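PDB 3LLK: sulfhydryl oxidase 1 from Homo sapiens, which probably catalyses the oxidation of thiols to disulfides, using bound flavin-adenine dinucleotide and passing the electrons to molecular oxygen. Local coordinates for residues 21-26 and 123-128; 35-40 and 159-164. All blocks are in the same frame, centred on the assembly; numbering follows the deposited sequence.

Contact 1: 21-26 and 123-128. With FAD (flavin-adenine dinucleotide), chain D.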
ATOM      1  N   SER A  21      10.938  -2.297   0.422  1.00 21.82           N
ATOM      2  CA  SER A  21      11.289  -1.325   1.452  1.00 22.85           C
ATOM      3  C   SER A  21      10.051  -1.026   2.286  1.00 21.80           C
ATOM      4  O   SER A  21      10.142  -0.851   3.502  1.00 22.68           O
ATOM      5  CB  SER A  21      11.826  -0.030   0.831  1.00 23.84           C
ATOM      6  OG  SER A  21      13.125  -0.216   0.290  1.00 22.94           O
ATOM      7  N   ALA A  22       8.892  -0.963   1.627  1.00 21.48           N
ATOM      8  CA  ALA A  22       7.640  -0.720   2.329  1.00 21.25           C
ATOM      9  C   ALA A  22       7.445  -1.845   3.352  1.00 19.99           C
ATOM     10  O   ALA A  22       7.187  -1.587   4.530  1.00 22.05           O
ATOM     11  CB  ALA A  22       6.463  -0.685   1.331  1.00 22.17           C
ATOM     12  N   LEU A  23       7.573  -3.094   2.908  1.00 19.85           N
ATOM     13  CA  LEU A  23       7.441  -4.234   3.821  1.00 20.38           C
ATOM     14  C   LEU A  23       8.419  -4.112   4.995  1.00 19.26           C
ATOM     15  O   LEU A  23       8.057  -4.319   6.154  1.00 18.81           O
ATOM     16  CB  LEU A  23       7.721  -5.553   3.091  1.00 22.77           C
ATOM     17  CG  LEU A  23       6.738  -6.033   2.011  1.00 25.25           C
ATOM     18  CD1 LEU A  23       7.165  -7.417   1.535  1.00 25.21           C
ATOM     19  CD2 LEU A  23       5.326  -6.081   2.573  1.00 27.50           C
ATOM     20  N   HIS A  24       9.665  -3.786   4.688  1.00 19.75           N
ATOM     21  CA  HIS A  24      10.687  -3.649   5.724  1.00 21.26           C
ATOM     22  C   HIS A  24      10.290  -2.596   6.769  1.00 22.44           C
ATOM     23  O   HIS A  24      10.352  -2.834   7.975  1.00 24.08           O
ATOM     24  CB  HIS A  24      12.014  -3.240   5.092  1.00 23.09           C
ATOM     25  CG  HIS A  24      13.110  -3.016   6.088  1.00 25.85           C
ATOM     26  ND1 HIS A  24      13.649  -4.034   6.843  1.00 27.70           N
ATOM     27  CD2 HIS A  24      13.740  -1.883   6.479  1.00 27.80           C
ATOM     28  CE1 HIS A  24      14.566  -3.540   7.656  1.00 28.20           C
ATOM     29  NE2 HIS A  24      14.640  -2.236   7.455  1.00 28.07           N
ATOM     30  N   TYR A  25       9.890  -1.432   6.281  1.00 22.30           N
ATOM     31  CA  TYR A  25       9.503  -0.320   7.132  1.00 23.45           C
ATOM     32  C   TYR A  25       8.286  -0.670   7.982  1.00 23.59           C
ATOM     33  O   TYR A  25       8.206  -0.314   9.157  1.00 24.31           O
ATOM     34  CB  TYR A  25       9.204   0.900   6.264  1.00 24.48           C
ATOM     35  CG  TYR A  25       9.241   2.201   7.009  1.00 27.73           C
ATOM     36  CD1 TYR A  25      10.415   2.948   7.082  1.00 30.30           C
ATOM     37  CD2 TYR A  25       8.105   2.693   7.649  1.00 27.31           C
ATOM     38  CE1 TYR A  25      10.455   4.154   7.772  1.00 31.97           C
ATOM     39  CE2 TYR A  25       8.138   3.902   8.344  1.00 30.17           C
ATOM     40  CZ  TYR A  25       9.314   4.622   8.399  1.00 31.19           C
ATOM     41  OH  TYR A  25       9.356   5.816   9.073  1.00 37.02           O
ATOM     42  N   ILE A  26       7.335  -1.368   7.384  1.00 23.29           N
ATOM     43  CA  ILE A  26       6.134  -1.772   8.101  1.00 21.38           C
ATOM     44  C   ILE A  26       6.465  -2.669   9.292  1.00 23.73           C
ATOM     45  O   ILE A  26       6.100  -2.371  10.435  1.00 21.37           O
ATOM     46  CB  ILE A  26       5.151  -2.525   7.154  1.00 19.56           C
ATOM     47  CG1 ILE A  26       4.478  -1.526   6.213  1.00 17.39           C
ATOM     48  CG2 ILE A  26       4.126  -3.295   7.959  1.00 18.81           C
ATOM     49  CD1 ILE A  26       3.755  -2.156   5.021  1.00 20.15           C
ATOM     50  N   TRP A 123       1.172   3.734  -0.447  1.00 20.12           N
ATOM     51  CA  TRP A 123       0.111   3.891  -1.437  1.00 20.06           C
ATOM     52  C   TRP A 123       0.328   2.859  -2.542  1.00 21.59           C
ATOM     53  O   TRP A 123      -0.605   2.157  -2.942  1.00 21.34           O
ATOM     54  CB  TRP A 123       0.152   5.283  -2.081  1.00 22.12           C
ATOM     55  CG  TRP A 123      -0.636   6.344  -1.370  1.00 21.62           C
ATOM     56  CD1 TRP A 123      -0.166   7.535  -0.897  1.00 23.93           C
ATOM     57  CD2 TRP A 123      -2.047   6.337  -1.111  1.00 23.04           C
ATOM     58  NE1 TRP A 123      -1.198   8.272  -0.362  1.00 22.60           N
ATOM     59  CE2 TRP A 123      -2.361   7.559  -0.480  1.00 24.12           C
ATOM     60  CE3 TRP A 123      -3.076   5.415  -1.356  1.00 23.68           C
ATOM     61  CZ2 TRP A 123      -3.667   7.886  -0.084  1.00 25.17           C
ATOM     62  CZ3 TRP A 123      -4.378   5.743  -0.961  1.00 25.62           C
ATOM     63  CH2 TRP A 123      -4.656   6.969  -0.332  1.00 24.94           C
ATOM     64  N   VAL A 124       1.561   2.775  -3.043  1.00 20.25           N
ATOM     65  CA  VAL A 124       1.863   1.844  -4.124  1.00 19.48           C
ATOM     66  C   VAL A 124       1.529   0.429  -3.702  1.00 17.85           C
ATOM     67  O   VAL A 124       0.836  -0.278  -4.433  1.00 18.00           O
ATOM     68  CB  VAL A 124       3.345   1.924  -4.569  1.00 20.98           C
ATOM     69  CG1 VAL A 124       3.604   0.945  -5.733  1.00 20.04           C
ATOM     70  CG2 VAL A 124       3.665   3.336  -5.026  1.00 21.28           C
ATOM     71  N   LEU A 125       1.988   0.035  -2.515  1.00 16.98           N
ATOM     72  CA  LEU A 125       1.719  -1.301  -1.983  1.00 18.40           C
ATOM     73  C   LEU A 125       0.214  -1.558  -1.903  1.00 18.68           C
ATOM     74  O   LEU A 125      -0.265  -2.593  -2.370  1.00 18.03           O
ATOM     75  CB  LEU A 125       2.351  -1.461  -0.589  1.00 16.41           C
ATOM     76  CG  LEU A 125       2.013  -2.705   0.257  1.00 20.70           C
ATOM     77  CD1 LEU A 125       2.336  -3.974  -0.526  1.00 20.98           C
ATOM     78  CD2 LEU A 125       2.809  -2.683   1.574  1.00 19.04           C
ATOM     79  N   PHE A 126      -0.529  -0.612  -1.323  1.00 19.60           N
ATOM     80  CA  PHE A 126      -1.984  -0.749  -1.185  1.00 20.88           C
ATOM     81  C   PHE A 126      -2.686  -0.954  -2.538  1.00 20.57           C
ATOM     82  O   PHE A 126      -3.494  -1.873  -2.693  1.00 20.64           O
ATOM     83  CB  PHE A 126      -2.600   0.484  -0.485  1.00 20.10           C
ATOM     84  CG  PHE A 126      -2.329   0.567   1.006  1.00 18.80           C
ATOM     85  CD1 PHE A 126      -1.807  -0.515   1.715  1.00 17.56           C
ATOM     86  CD2 PHE A 126      -2.606   1.745   1.697  1.00 20.64           C
ATOM     87  CE1 PHE A 126      -1.558  -0.419   3.098  1.00 17.40           C
ATOM     88  CE2 PHE A 126      -2.364   1.852   3.075  1.00 20.87           C
ATOM     89  CZ  PHE A 126      -1.839   0.767   3.772  1.00 18.38           C
ATOM     90  N   HIS A 127      -2.403  -0.078  -3.500  1.00 21.70           N
ATOM     91  CA  HIS A 127      -3.012  -0.187  -4.825  1.00 21.00           C
ATOM     92  C   HIS A 127      -2.688  -1.548  -5.436  1.00 19.56           C
ATOM     93  O   HIS A 127      -3.550  -2.213  -6.017  1.00 21.44           O
ATOM     94  CB  HIS A 127      -2.496   0.915  -5.759  1.00 19.10           C
ATOM     95  CG  HIS A 127      -3.018   2.278  -5.436  1.00 23.30           C
ATOM     96  ND1 HIS A 127      -4.353   2.603  -5.530  1.00 23.87           N
ATOM     97  CD2 HIS A 127      -2.391   3.392  -4.986  1.00 21.70           C
ATOM     98  CE1 HIS A 127      -4.527   3.854  -5.150  1.00 21.79           C
ATOM     99  NE2 HIS A 127      -3.353   4.356  -4.817  1.00 21.90           N
ATOM    100  N   PHE A 128      -1.445  -1.970  -5.284  1.00 18.63           N
ATOM    101  CA  PHE A 128      -1.034  -3.235  -5.855  1.00 20.22           C
ATOM    102  C   PHE A 128      -1.824  -4.382  -5.254  1.00 20.62           C
ATOM    103  O   PHE A 128      -2.266  -5.276  -5.981  1.00 20.40           O
ATOM    104  CB  PHE A 128       0.467  -3.446  -5.674  1.00 22.55           C
ATOM    105  CG  PHE A 128       1.103  -4.199  -6.804  1.00 24.09           C
ATOM    106  CD1 PHE A 128       0.775  -5.527  -7.042  1.00 26.48           C
ATOM    107  CD2 PHE A 128       2.009  -3.565  -7.652  1.00 26.76           C
ATOM    108  CE1 PHE A 128       1.336  -6.224  -8.113  1.00 26.68           C
ATOM    109  CE2 PHE A 128       2.581  -4.250  -8.727  1.00 28.83           C
ATOM    110  CZ  PHE A 128       2.241  -5.584  -8.958  1.00 28.38           C
TER
HETATM  111  PA  FAD D 550       1.915   9.523  -3.411  1.00 31.41           P
HETATM  112  O1A FAD D 550       2.565   8.893  -2.229  1.00 29.19           O
HETATM  113  O2A FAD D 550       0.622  10.256  -3.335  1.00 31.66           O
HETATM  114  O5B FAD D 550       1.769   8.484  -4.576  1.00 31.46           O
HETATM  115  C5B FAD D 550       2.551   7.299  -4.742  1.00 27.32           C
HETATM  116  C4B FAD D 550       2.557   7.129  -6.239  1.00 27.49           C
HETATM  117  O4B FAD D 550       1.381   6.327  -6.530  1.00 24.24           O
HETATM  118  C3B FAD D 550       2.788   8.205  -7.323  1.00 26.44           C
HETATM  119  O3B FAD D 550       4.146   8.568  -7.567  1.00 29.86           O
HETATM  120  C2B FAD D 550       2.041   7.610  -8.430  1.00 27.18           C
HETATM  121  O2B FAD D 550       2.768   6.745  -9.247  1.00 30.86           O
HETATM  122  C1B FAD D 550       0.898   6.809  -7.789  1.00 25.77           C
HETATM  123  N9A FAD D 550      -0.380   7.422  -7.603  1.00 23.45           N
HETATM  124  C8A FAD D 550      -0.786   8.772  -7.428  1.00 22.50           C
HETATM  125  N7A FAD D 550      -2.057   8.979  -7.323  1.00 22.75           N
HETATM  126  C5A FAD D 550      -2.568   7.693  -7.446  1.00 23.05           C
HETATM  127  C6A FAD D 550      -3.907   7.256  -7.461  1.00 23.17           C
HETATM  128  N6A FAD D 550      -4.955   8.086  -7.376  1.00 22.28           N
HETATM  129  N1A FAD D 550      -4.192   5.914  -7.623  1.00 25.55           N
HETATM  130  C2A FAD D 550      -3.232   4.973  -7.844  1.00 26.47           C
HETATM  131  N3A FAD D 550      -1.896   5.400  -7.832  1.00 24.86           N
HETATM  132  C4A FAD D 550      -1.623   6.789  -7.625  1.00 23.28           C
HETATM  133  N1  FAD D 550      -0.132  13.448   3.817  1.00 70.69           N
HETATM  134  C2  FAD D 550      -0.488  14.682   4.316  1.00 71.00           C
HETATM  135  O2  FAD D 550       0.385  15.565   4.295  1.00 71.23           O
HETATM  136  N3  FAD D 550      -1.813  14.687   4.734  1.00 70.53           N
HETATM  137  C4  FAD D 550      -2.751  13.625   4.698  1.00 70.71           C
HETATM  138  O4  FAD D 550      -3.924  13.792   5.170  1.00 70.86           O
HETATM  139  C4X FAD D 550      -2.293  12.430   4.182  1.00 70.51           C
HETATM  140  N5  FAD D 550      -3.127  11.265   4.199  1.00 69.87           N
HETATM  141  C5X FAD D 550      -2.692   9.975   3.795  1.00 70.31           C
HETATM  142  C6  FAD D 550      -3.570   8.888   3.969  1.00 70.47           C
HETATM  143  C7  FAD D 550      -3.136   7.603   3.539  1.00 70.48           C
HETATM  144  C7M FAD D 550      -4.141   6.472   3.762  1.00 71.00           C
HETATM  145  C8  FAD D 550      -1.852   7.410   2.947  1.00 69.25           C
HETATM  146  C8M FAD D 550      -1.226   6.144   2.398  1.00 68.96           C
HETATM  147  C9  FAD D 550      -0.997   8.505   2.823  1.00 69.41           C
HETATM  148  C9A FAD D 550      -1.316   9.816   3.264  1.00 69.59           C
HETATM  149  N10 FAD D 550      -0.591  11.114   3.221  1.00 68.94           N
HETATM  150  C10 FAD D 550      -0.941  12.339   3.724  1.00 69.87           C
HETATM  151  C1' FAD D 550       0.609  11.113   2.445  1.00 66.52           C
HETATM  152  C2' FAD D 550       0.523  11.453   0.988  1.00 64.01           C
HETATM  153  O2' FAD D 550      -0.681  10.894   0.404  1.00 60.22           O
HETATM  154  C3' FAD D 550       1.667  11.068   0.102  1.00 62.75           C
HETATM  155  O3' FAD D 550       1.933   9.677   0.230  1.00 59.98           O
HETATM  156  C4' FAD D 550       2.965  11.858   0.144  1.00 61.99           C
HETATM  157  O4' FAD D 550       2.697  13.288   0.248  1.00 63.31           O
HETATM  158  C5' FAD D 550       3.975  11.588  -0.885  1.00 58.69           C
HETATM  159  O5' FAD D 550       3.412  11.998  -2.134  1.00 53.40           O
HETATM  160  P   FAD D 550       3.948  11.585  -3.532  1.00 51.79           P
HETATM  161  O1P FAD D 550       3.797  12.811  -4.317  1.00 54.35           O
HETATM  162  O2P FAD D 550       5.323  11.023  -3.488  1.00 51.54           O
HETATM  163  O3P FAD D 550       2.991  10.444  -4.145  1.00 41.96           O
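The indole NE1 of Trp123 donates to the ribityl hydroxyl oxygen O2' of FAD, a nearly straight bond of 2.8 Å with 165° at the hydrogen. It belongs to the helical FAD site of an Erv1/Alr-type sulfhydryl oxidase, where helix 118-134 faces the cofactor with one side and packs against helix 16-30 with another. The indole does two jobs at once. While its N-H holds O2' of the ribityl chain, its face lies nearly parallel to the dimethylbenzene end of the flavin, whose methyl C8M sits 3.4 Å above the indole plane, displaced toward the rim. A phenylalanine in its place would probably keep part of that packing but leave O2' without its N-H donor and the ribityl chain freer to turn. One turn on, His127 sets its imidazole over the C2A corner of the adenine, with C2A 3.1 Å above the imidazole plane and over that ring's centre. A hydrogen bond between His127 NE2 and His196 ND1 limits how the imidazole can turn; His196 also stacks on Trp123 and bonds FAD itself through NE2.

Between the helices the contact is wholly apolar. Their short segments pass 10.6 Å apart at 108°, and the small Ala22 faces Leu125 where the backbones come nearest. Leu125 has CG anti to the backbone N (chi1 171°), which extends the side chain toward helix 16-30, where CD2 is the branch that touches. There this one methyl serves three partners: Ala22 CB and Leu23 CD2 lie farther off, whereas Ile26 reaches to it tip to tip. Phe56 and Leu52 also cover Leu125, so the joint is buried, and its tightest point is Ile26 CD1 against Leu125 CD2 at 3.6 Å.

Contact 2: 35-40 and 159-164. With FAD (flavin-adenine dinucleotide), chain D.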
ATOM      1  N   PRO A  35       5.035  -1.466  21.937  1.00 27.68           N
ATOM      2  CA  PRO A  35       5.735  -2.456  22.772  1.00 27.43           C
ATOM      3  C   PRO A  35       4.962  -3.763  22.829  1.00 25.07           C
ATOM      4  O   PRO A  35       5.547  -4.840  22.949  1.00 25.34           O
ATOM      5  CB  PRO A  35       5.802  -1.787  24.152  1.00 26.49           C
ATOM      6  CG  PRO A  35       5.671  -0.318  23.849  1.00 30.94           C
ATOM      7  CD  PRO A  35       4.674  -0.272  22.722  1.00 28.46           C
ATOM      8  N   VAL A  36       3.642  -3.667  22.754  1.00 24.01           N
ATOM      9  CA  VAL A  36       2.811  -4.864  22.803  1.00 25.01           C
ATOM     10  C   VAL A  36       1.714  -4.788  21.752  1.00 26.53           C
ATOM     11  O   VAL A  36       1.057  -3.759  21.599  1.00 28.28           O
ATOM     12  CB  VAL A  36       2.166  -5.045  24.209  1.00 25.78           C
ATOM     13  CG1 VAL A  36       1.097  -6.137  24.169  1.00 27.29           C
ATOM     14  CG2 VAL A  36       3.237  -5.395  25.232  1.00 25.11           C
ATOM     15  N   LEU A  37       1.540  -5.884  21.024  1.00 26.07           N
ATOM     16  CA  LEU A  37       0.530  -6.004  19.981  1.00 26.43           C
ATOM     17  C   LEU A  37      -0.616  -6.830  20.573  1.00 27.65           C
ATOM     18  O   LEU A  37      -0.432  -8.001  20.927  1.00 26.77           O
ATOM     19  CB  LEU A  37       1.130  -6.730  18.777  1.00 24.40           C
ATOM     20  CG  LEU A  37       2.420  -6.132  18.213  1.00 24.30           C
ATOM     21  CD1 LEU A  37       3.110  -7.137  17.294  1.00 24.68           C
ATOM     22  CD2 LEU A  37       2.099  -4.848  17.477  1.00 24.34           C
ATOM     23  N   GLU A  38      -1.795  -6.228  20.674  1.00 28.56           N
ATOM     24  CA  GLU A  38      -2.936  -6.919  21.265  1.00 29.59           C
ATOM     25  C   GLU A  38      -4.259  -6.374  20.758  1.00 29.04           C
ATOM     26  O   GLU A  38      -4.299  -5.397  19.998  1.00 29.26           O
ATOM     27  CB  GLU A  38      -2.895  -6.760  22.786  1.00 32.03           C
ATOM     28  CG  GLU A  38      -3.117  -5.318  23.217  1.00 35.82           C
ATOM     29  CD  GLU A  38      -2.837  -5.076  24.691  1.00 40.39           C
ATOM     30  OE1 GLU A  38      -3.290  -5.884  25.529  1.00 38.33           O
ATOM     31  OE2 GLU A  38      -2.172  -4.063  25.006  1.00 40.41           O
ATOM     32  N   GLY A  39      -5.342  -7.008  21.201  1.00 28.55           N
ATOM     33  CA  GLY A  39      -6.671  -6.588  20.801  1.00 29.10           C
ATOM     34  C   GLY A  39      -6.851  -6.510  19.297  1.00 30.61           C
ATOM     35  O   GLY A  39      -6.332  -7.347  18.551  1.00 31.42           O
ATOM     36  N   GLN A  40      -7.577  -5.489  18.855  1.00 30.59           N
ATOM     37  CA  GLN A  40      -7.850  -5.283  17.441  1.00 31.63           C
ATOM     38  C   GLN A  40      -6.619  -4.905  16.626  1.00 31.36           C
ATOM     39  O   GLN A  40      -6.586  -5.119  15.415  1.00 29.24           O
ATOM     40  CB  GLN A  40      -8.937  -4.223  17.275  1.00 34.98           C
ATOM     41  CG  GLN A  40     -10.295  -4.721  17.708  1.00 40.56           C
ATOM     42  CD  GLN A  40     -10.591  -6.100  17.144  1.00 43.53           C
ATOM     43  OE1 GLN A  40     -10.812  -6.263  15.940  1.00 41.95           O
ATOM     44  NE2 GLN A  40     -10.576  -7.109  18.015  1.00 45.47           N
ATOM     45  N   HIS A 159      -5.497   2.432  10.213  1.00 27.05           N
ATOM     46  CA  HIS A 159      -6.015   2.825  11.518  1.00 30.68           C
ATOM     47  C   HIS A 159      -5.080   2.472  12.677  1.00 28.98           C
ATOM     48  O   HIS A 159      -4.707   3.335  13.475  1.00 30.04           O
ATOM     49  CB  HIS A 159      -7.374   2.158  11.763  1.00 35.18           C
ATOM     50  CG  HIS A 159      -8.044   2.599  13.031  1.00 39.60           C
ATOM     51  ND1 HIS A 159      -9.037   1.862  13.642  1.00 40.93           N
ATOM     52  CD2 HIS A 159      -7.873   3.706  13.794  1.00 41.38           C
ATOM     53  CE1 HIS A 159      -9.447   2.494  14.727  1.00 41.73           C
ATOM     54  NE2 HIS A 159      -8.758   3.616  14.843  1.00 42.08           N
ATOM     55  N   TYR A 160      -4.692   1.205  12.755  1.00 27.94           N
ATOM     56  CA  TYR A 160      -3.851   0.735  13.853  1.00 26.94           C
ATOM     57  C   TYR A 160      -2.328   0.855  13.778  1.00 26.94           C
ATOM     58  O   TYR A 160      -1.659   0.727  14.803  1.00 26.30           O
ATOM     59  CB  TYR A 160      -4.219  -0.709  14.166  1.00 27.10           C
ATOM     60  CG  TYR A 160      -5.594  -0.848  14.785  1.00 29.65           C
ATOM     61  CD1 TYR A 160      -5.859  -0.336  16.061  1.00 27.87           C
ATOM     62  CD2 TYR A 160      -6.639  -1.457  14.086  1.00 28.32           C
ATOM     63  CE1 TYR A 160      -7.129  -0.423  16.621  1.00 28.45           C
ATOM     64  CE2 TYR A 160      -7.923  -1.549  14.645  1.00 30.88           C
ATOM     65  CZ  TYR A 160      -8.155  -1.026  15.911  1.00 30.38           C
ATOM     66  OH  TYR A 160      -9.419  -1.079  16.454  1.00 31.52           O
ATOM     67  N   PHE A 161      -1.766   1.097  12.596  1.00 25.19           N
ATOM     68  CA  PHE A 161      -0.308   1.179  12.505  1.00 23.88           C
ATOM     69  C   PHE A 161       0.314   2.340  11.747  1.00 24.30           C
ATOM     70  O   PHE A 161       1.470   2.680  11.986  1.00 25.35           O
ATOM     71  CB  PHE A 161       0.257  -0.109  11.890  1.00 21.30           C
ATOM     72  CG  PHE A 161       0.129  -1.317  12.763  1.00 19.95           C
ATOM     73  CD1 PHE A 161      -0.925  -2.201  12.596  1.00 19.36           C
ATOM     74  CD2 PHE A 161       1.083  -1.588  13.739  1.00 20.08           C
ATOM     75  CE1 PHE A 161      -1.022  -3.348  13.390  1.00 22.87           C
ATOM     76  CE2 PHE A 161       0.996  -2.723  14.533  1.00 21.18           C
ATOM     77  CZ  PHE A 161      -0.059  -3.608  14.359  1.00 20.06           C
ATOM     78  N   PHE A 162      -0.422   2.943  10.826  1.00 24.66           N
ATOM     79  CA  PHE A 162       0.162   4.009  10.033  1.00 26.42           C
ATOM     80  C   PHE A 162       0.634   5.217  10.826  1.00 29.10           C
ATOM     81  O   PHE A 162      -0.151   5.889  11.492  1.00 29.00           O
ATOM     82  CB  PHE A 162      -0.803   4.440   8.926  1.00 28.33           C
ATOM     83  CG  PHE A 162      -0.175   5.342   7.901  1.00 30.32           C
ATOM     84  CD1 PHE A 162       1.174   5.214   7.577  1.00 29.47           C
ATOM     85  CD2 PHE A 162      -0.928   6.306   7.251  1.00 32.48           C
ATOM     86  CE1 PHE A 162       1.761   6.029   6.634  1.00 30.17           C
ATOM     87  CE2 PHE A 162      -0.346   7.131   6.298  1.00 33.16           C
ATOM     88  CZ  PHE A 162       1.002   6.993   5.989  1.00 34.36           C
ATOM     89  N   GLY A 163       1.937   5.477  10.726  1.00 33.59           N
ATOM     90  CA  GLY A 163       2.575   6.578  11.424  1.00 40.32           C
ATOM     91  C   GLY A 163       1.802   7.880  11.457  1.00 46.71           C
ATOM     92  O   GLY A 163       0.907   8.049  12.284  1.00 48.23           O
ATOM     93  N   CYS A 164       2.145   8.804  10.563  1.00 52.76           N
ATOM     94  CA  CYS A 164       1.468  10.099  10.524  1.00 58.88           C
ATOM     95  C   CYS A 164      -0.049   9.996  10.583  1.00 60.48           C
ATOM     96  O   CYS A 164      -0.714   9.796   9.568  1.00 60.18           O
ATOM     97  CB  CYS A 164       1.900  10.910   9.290  1.00 61.60           C
ATOM     98  SG  CYS A 164       1.986  10.049   7.681  1.00 66.54           S
TER
HETATM   99  PA  FAD D 550       1.915   9.523  -3.411  1.00 31.41           P
HETATM  100  O1A FAD D 550       2.565   8.893  -2.229  1.00 29.19           O
HETATM  101  O2A FAD D 550       0.622  10.256  -3.335  1.00 31.66           O
HETATM  102  O5B FAD D 550       1.769   8.484  -4.576  1.00 31.46           O
HETATM  103  C5B FAD D 550       2.551   7.299  -4.742  1.00 27.32           C
HETATM  104  C4B FAD D 550       2.557   7.129  -6.239  1.00 27.49           C
HETATM  105  O4B FAD D 550       1.381   6.327  -6.530  1.00 24.24           O
HETATM  106  C3B FAD D 550       2.788   8.205  -7.323  1.00 26.44           C
HETATM  107  O3B FAD D 550       4.146   8.568  -7.567  1.00 29.86           O
HETATM  108  C2B FAD D 550       2.041   7.610  -8.430  1.00 27.18           C
HETATM  109  O2B FAD D 550       2.768   6.745  -9.247  1.00 30.86           O
HETATM  110  C1B FAD D 550       0.898   6.809  -7.789  1.00 25.77           C
HETATM  111  N9A FAD D 550      -0.380   7.422  -7.603  1.00 23.45           N
HETATM  112  C8A FAD D 550      -0.786   8.772  -7.428  1.00 22.50           C
HETATM  113  N7A FAD D 550      -2.057   8.979  -7.323  1.00 22.75           N
HETATM  114  C5A FAD D 550      -2.568   7.693  -7.446  1.00 23.05           C
HETATM  115  C6A FAD D 550      -3.907   7.256  -7.461  1.00 23.17           C
HETATM  116  N6A FAD D 550      -4.955   8.086  -7.376  1.00 22.28           N
HETATM  117  N1A FAD D 550      -4.192   5.914  -7.623  1.00 25.55           N
HETATM  118  C2A FAD D 550      -3.232   4.973  -7.844  1.00 26.47           C
HETATM  119  N3A FAD D 550      -1.896   5.400  -7.832  1.00 24.86           N
HETATM  120  C4A FAD D 550      -1.623   6.789  -7.625  1.00 23.28           C
HETATM  121  N1  FAD D 550      -0.132  13.448   3.817  1.00 70.69           N
HETATM  122  C2  FAD D 550      -0.488  14.682   4.316  1.00 71.00           C
HETATM  123  O2  FAD D 550       0.385  15.565   4.295  1.00 71.23           O
HETATM  124  N3  FAD D 550      -1.813  14.687   4.734  1.00 70.53           N
HETATM  125  C4  FAD D 550      -2.751  13.625   4.698  1.00 70.71           C
HETATM  126  O4  FAD D 550      -3.924  13.792   5.170  1.00 70.86           O
HETATM  127  C4X FAD D 550      -2.293  12.430   4.182  1.00 70.51           C
HETATM  128  N5  FAD D 550      -3.127  11.265   4.199  1.00 69.87           N
HETATM  129  C5X FAD D 550      -2.692   9.975   3.795  1.00 70.31           C
HETATM  130  C6  FAD D 550      -3.570   8.888   3.969  1.00 70.47           C
HETATM  131  C7  FAD D 550      -3.136   7.603   3.539  1.00 70.48           C
HETATM  132  C7M FAD D 550      -4.141   6.472   3.762  1.00 71.00           C
HETATM  133  C8  FAD D 550      -1.852   7.410   2.947  1.00 69.25           C
HETATM  134  C8M FAD D 550      -1.226   6.144   2.398  1.00 68.96           C
HETATM  135  C9  FAD D 550      -0.997   8.505   2.823  1.00 69.41           C
HETATM  136  C9A FAD D 550      -1.316   9.816   3.264  1.00 69.59           C
HETATM  137  N10 FAD D 550      -0.591  11.114   3.221  1.00 68.94           N
HETATM  138  C10 FAD D 550      -0.941  12.339   3.724  1.00 69.87           C
HETATM  139  C1' FAD D 550       0.609  11.113   2.445  1.00 66.52           C
HETATM  140  C2' FAD D 550       0.523  11.453   0.988  1.00 64.01           C
HETATM  141  O2' FAD D 550      -0.681  10.894   0.404  1.00 60.22           O
HETATM  142  C3' FAD D 550       1.667  11.068   0.102  1.00 62.75           C
HETATM  143  O3' FAD D 550       1.933   9.677   0.230  1.00 59.98           O
HETATM  144  C4' FAD D 550       2.965  11.858   0.144  1.00 61.99           C
HETATM  145  O4' FAD D 550       2.697  13.288   0.248  1.00 63.31           O
HETATM  146  C5' FAD D 550       3.975  11.588  -0.885  1.00 58.69           C
HETATM  147  O5' FAD D 550       3.412  11.998  -2.134  1.00 53.40           O
HETATM  148  P   FAD D 550       3.948  11.585  -3.532  1.00 51.79           P
HETATM  149  O1P FAD D 550       3.797  12.811  -4.317  1.00 54.35           O
HETATM  150  O2P FAD D 550       5.323  11.023  -3.488  1.00 51.54           O
HETATM  151  O3P FAD D 550       2.991  10.444  -4.145  1.00 41.96           O
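Leu37 CD2 meets the rim of the Phe161 ring in the ring plane, 3.8 Å from CE2, and the two side chains cross at about a right angle. This is the tightly enclosed half of a joint between the strand 36-38 and start of helix 39-55 on one side and, on the other, the end of helix 150-161 that leads into the CXXC disulfide of an Erv-type oxidase, Cys164-Cys167. Both residues are buried. Phe161 keeps CG beside the backbone N (chi1 -69°), a setting that brings the rim of the ring to the leucine methyl, while Phe34 meets the same ring at about 90°. Val31 and Leu45 touch both Leu37 and Phe161 and close the apolar cluster.

The other half is more open to solvent: Gln40 is exposed and Tyr160 partly so. Gln40 lies across the Tyr160 ring, its backbone carbonyl carbon C standing 4.1 Å above the ring centre, and its CB comes within 3.3 Å of Tyr160 OH. No hydrogen bond joins the two residues. The glutamine chain bends at chi2, so that its amide turns away from the phenol instead of lying flat on it; the two planes stand 73° apart. On the opposite face of the phenol, His159 ND1 lies 3.7 Å above the plane toward the rim, which leaves the ring between its helical neighbour and the glutamine backbone. Arg41 NE adds a polar tie to Tyr160 O.

After Phe161 the chain turns, and the next aromatic side chain runs roughly the opposite way, to the flavin. Cys164 then occupies the N-cap position of the following helix. Phe162 approaches the cofactor obliquely, its CE2 3.7 Å from C8 of FAD.

The two contacts interleave along the chain: 21-26, 35-40, 123-128 and 159-164 come in that order, so each joins an early segment to a late one. Helix 16-30 is followed by strand 36-38, and helix 118-134 by helix 150-161. The centres of the two contacts lie about 16 Å apart, with nearest atoms about 6 Å from each other. Contact 1 is close to the chain's centre in space and contact 2 well out from it, yet FAD touches both, and Phe162 packs on Leu122 of helix 118-134. Each joins a segment of the FAD-dependent sulfhydryl oxidase family region to one of the Erv1/Alr region, consistent with a pseudo-dimer of degenerate and functional oxidase domains.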